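Local coordinates for DYNE7 (Micromonospora chersina, PDB 2XEM), which is a hot-dog fold thioesterase of dynemicin biosynthesis that probably releases a polyene intermediate of this enediyne antitumour agent, at residues D9-R14 against L45-P50. Sequence-based numbering, arbitrary orientation.
Sequences DSYVHR and LADHAP
The phenol OH of Tyr11 donates a short hydrogen bond to the carboxylate of Asp47, with OH and OD2 2.5 Å apart, and this bond ties the beginning of strand 11-16 to the last turn of helix 32-48. The hydroxyl does not meet the carboxylate in its plane: it lies 39° above it, while OD2 itself sits level with the tyrosine ring, at its edge, 3.3 Å from Tyr11 CE1. The CB of Tyr11 already points toward the helix, and with CG anti to the backbone N (chi1 177°) the ring carries its hydroxyl to Asp47. Farther back along the same edge, the imidazole of His48 comes rim to rim with the phenol: NE2 and CD2 stand opposite CD1 and CE1, with His48 NE2 3.6 Å from Tyr11 CE1. The planes are nearly perpendicular, at 87°, yet neither ring lies over the other's face. Asp47 CB rests against one face of the imidazole, so the two helix residues adjoin each other as well as the tyrosine. Phe44, one turn earlier, meets the Tyr11 ring edge-to-face and also touches His48, extending the aromatic cluster along the helix. A phenylalanine here has no hydroxyl and would probably leave Asp47 OD2 without its phenol donor, losing the polar tie between strand and helix. The contact thus fastens the C-terminal end of the central hot-dog helix to the sheet through one edge of a buried ring, where the nearby carboxylate charge would be expected to polarise the phenol O-H and strengthen the bond.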
ATOM      1  N   ASP D   9      22.648  18.426  12.008  1.00 48.20           N
ATOM      2  CA  ASP D   9      21.253  18.125  12.207  1.00 46.53           C
ATOM      3  C   ASP D   9      20.686  17.365  11.005  1.00 42.17           C
ATOM      4  O   ASP D   9      21.221  17.392   9.884  1.00 41.29           O
ATOM      5  CB  ASP D   9      20.429  19.384  12.599  1.00 50.44           C
ATOM      6  CG  ASP D   9      20.187  20.425  11.516  1.00 68.52           C
ATOM      7  OD1 ASP D   9      21.030  20.540  10.590  1.00 71.07           O
ATOM      8  OD2 ASP D   9      19.181  21.164  11.620  1.00 75.84           O
ATOM      9  N   SER D  10      19.672  16.601  11.284  1.00 32.46           N
ATOM     10  CA  SER D  10      18.954  15.954  10.230  1.00 29.56           C
ATOM     11  C   SER D  10      17.551  16.467  10.145  1.00 29.14           C
ATOM     12  O   SER D  10      17.031  17.028  11.097  1.00 28.86           O
ATOM     13  CB  SER D  10      18.999  14.445  10.389  1.00 32.25           C
ATOM     14  OG  SER D  10      18.365  14.065  11.600  1.00 38.99           O
ATOM     15  N   TYR D  11      16.958  16.330   8.964  1.00 22.52           N
ATOM     16  CA  TYR D  11      15.549  16.603   8.772  1.00 21.31           C
ATOM     17  C   TYR D  11      14.736  15.434   9.343  1.00 23.71           C
ATOM     18  O   TYR D  11      15.025  14.270   9.024  1.00 20.52           O
ATOM     19  CB  TYR D  11      15.250  16.810   7.285  1.00 21.08           C
ATOM     20  CG  TYR D  11      13.779  17.011   7.075  1.00 21.76           C
ATOM     21  CD1 TYR D  11      13.168  18.215   7.405  1.00 23.54           C
ATOM     22  CD2 TYR D  11      12.977  15.970   6.619  1.00 21.83           C
ATOM     23  CE1 TYR D  11      11.790  18.379   7.283  1.00 24.36           C
ATOM     24  CE2 TYR D  11      11.602  16.127   6.480  1.00 22.32           C
ATOM     25  CZ  TYR D  11      11.016  17.334   6.805  1.00 25.86           C
ATOM     26  OH  TYR D  11       9.675  17.491   6.663  1.00 23.74           O
ATOM     27  N   VAL D  12      13.715  15.742  10.153  1.00 19.38           N
ATOM     28  CA  VAL D  12      12.947  14.721  10.845  1.00 19.46           C
ATOM     29  C   VAL D  12      11.553  14.651  10.266  1.00 23.95           C
ATOM     30  O   VAL D  12      10.826  15.656  10.280  1.00 23.02           O
ATOM     31  CB  VAL D  12      12.915  14.930  12.370  1.00 25.06           C
ATOM     32  CG1 VAL D  12      12.025  13.871  13.044  1.00 24.50           C
ATOM     33  CG2 VAL D  12      14.325  14.894  12.946  1.00 25.47           C
ATOM     34  N   HIS D  13      11.207  13.471   9.681  1.00 19.24           N
ATOM     35  CA  HIS D  13       9.831  13.172   9.318  1.00 17.95           C
ATOM     36  C   HIS D  13       9.273  12.190  10.321  1.00 23.39           C
ATOM     37  O   HIS D  13       9.787  11.083  10.436  1.00 21.90           O
ATOM     38  CB  HIS D  13       9.739  12.620   7.882  1.00 17.62           C
ATOM     39  CG  HIS D  13       8.391  12.067   7.534  1.00 20.31           C
ATOM     40  ND1 HIS D  13       7.302  12.871   7.337  1.00 21.41           N
ATOM     41  CD2 HIS D  13       8.012  10.774   7.409  1.00 21.66           C
ATOM     42  CE1 HIS D  13       6.297  12.058   7.078  1.00 21.38           C
ATOM     43  NE2 HIS D  13       6.681  10.788   7.089  1.00 21.36           N
ATOM     44  N   ARG D  14       8.226  12.591  11.048  1.00 22.50           N
ATOM     45  CA  ARG D  14       7.583  11.762  12.063  1.00 23.35           C
ATOM     46  C   ARG D  14       6.525  10.873  11.409  1.00 26.50           C
ATOM     47  O   ARG D  14       5.668  11.365  10.680  1.00 25.39           O
ATOM     48  CB  ARG D  14       6.949  12.669  13.120  1.00 23.68           C
ATOM     49  CG  ARG D  14       6.362  11.939  14.322  1.00 39.48           C
ATOM     50  CD  ARG D  14       5.609  12.929  15.188  1.00 38.40           C
ATOM     51  NE  ARG D  14       4.748  12.283  16.184  1.00 40.88           N
ATOM     52  CZ  ARG D  14       3.483  11.925  15.976  1.00 53.74           C
ATOM     53  NH1 ARG D  14       2.926  12.086  14.781  1.00 35.61           N
ATOM     54  NH2 ARG D  14       2.776  11.370  16.954  1.00 43.70           N
ATOM     55  N   LEU D  45      10.355  18.756   1.089  1.00 23.60           N
ATOM     56  CA  LEU D  45       9.954  19.735   0.081  1.00 24.47           C
ATOM     57  C   LEU D  45       8.880  20.693   0.574  1.00 29.41           C
ATOM     58  O   LEU D  45       9.029  21.885   0.369  1.00 27.86           O
ATOM     59  CB  LEU D  45       9.486  19.041  -1.212  1.00 23.70           C
ATOM     60  CG  LEU D  45      10.486  18.149  -1.940  1.00 28.64           C
ATOM     61  CD1 LEU D  45       9.820  17.431  -3.084  1.00 29.66           C
ATOM     62  CD2 LEU D  45      11.674  18.912  -2.450  1.00 31.84           C
ATOM     63  N   ALA D  46       7.800  20.188   1.231  1.00 27.00           N
ATOM     64  CA  ALA D  46       6.735  21.069   1.753  1.00 26.97           C
ATOM     65  C   ALA D  46       7.264  22.046   2.834  1.00 30.24           C
ATOM     66  O   ALA D  46       6.850  23.212   2.875  1.00 29.55           O
ATOM     67  CB  ALA D  46       5.558  20.244   2.282  1.00 26.87           C
ATOM     68  N   ASP D  47       8.200  21.584   3.672  1.00 24.78           N
ATOM     69  CA  ASP D  47       8.770  22.384   4.751  1.00 25.06           C
ATOM     70  C   ASP D  47       9.834  23.366   4.276  1.00 32.12           C
ATOM     71  O   ASP D  47       9.894  24.481   4.777  1.00 33.78           O
ATOM     72  CB  ASP D  47       9.385  21.469   5.831  1.00 25.56           C
ATOM     73  CG  ASP D  47       8.386  20.747   6.704  1.00 35.40           C
ATOM     74  OD1 ASP D  47       7.214  21.188   6.762  1.00 35.65           O
ATOM     75  OD2 ASP D  47       8.770  19.736   7.331  1.00 43.91           O
ATOM     76  N   HIS D  48      10.686  22.963   3.319  1.00 28.90           N
ATOM     77  CA  HIS D  48      11.951  23.676   3.081  1.00 28.70           C
ATOM     78  C   HIS D  48      12.181  24.076   1.633  1.00 31.33           C
ATOM     79  O   HIS D  48      13.081  24.853   1.356  1.00 29.41           O
ATOM     80  CB  HIS D  48      13.150  22.859   3.645  1.00 28.68           C
ATOM     81  CG  HIS D  48      13.064  22.634   5.122  1.00 32.71           C
ATOM     82  ND1 HIS D  48      12.991  23.696   6.014  1.00 35.85           N
ATOM     83  CD2 HIS D  48      13.002  21.479   5.820  1.00 34.11           C
ATOM     84  CE1 HIS D  48      12.905  23.153   7.217  1.00 35.36           C
ATOM     85  NE2 HIS D  48      12.907  21.821   7.151  1.00 34.69           N
ATOM     86  N   ALA D  49      11.406  23.514   0.705  1.00 29.18           N
ATOM     87  CA  ALA D  49      11.521  23.846  -0.709  1.00 28.84           C
ATOM     88  C   ALA D  49      10.121  23.940  -1.356  1.00 31.14           C
ATOM     89  O   ALA D  49       9.862  23.246  -2.341  1.00 29.78           O
ATOM     90  CB  ALA D  49      12.408  22.816  -1.419  1.00 28.98           C
ATOM     91  N   PRO D  50       9.190  24.787  -0.814  1.00 29.46           N
ATOM     92  CA  PRO D  50       7.805  24.781  -1.330  1.00 29.53           C
ATOM     93  C   PRO D  50       7.645  25.148  -2.806  1.00 32.35           C
ATOM     94  O   PRO D  50       6.674  24.724  -3.414  1.00 32.52           O
ATOM     95  CB  PRO D  50       7.083  25.789  -0.412  1.00 31.93           C
ATOM     96  CG  PRO D  50       8.153  26.714   0.050  1.00 35.56           C
ATOM     97  CD  PRO D  50       9.346  25.813   0.248  1.00 30.80           C
TER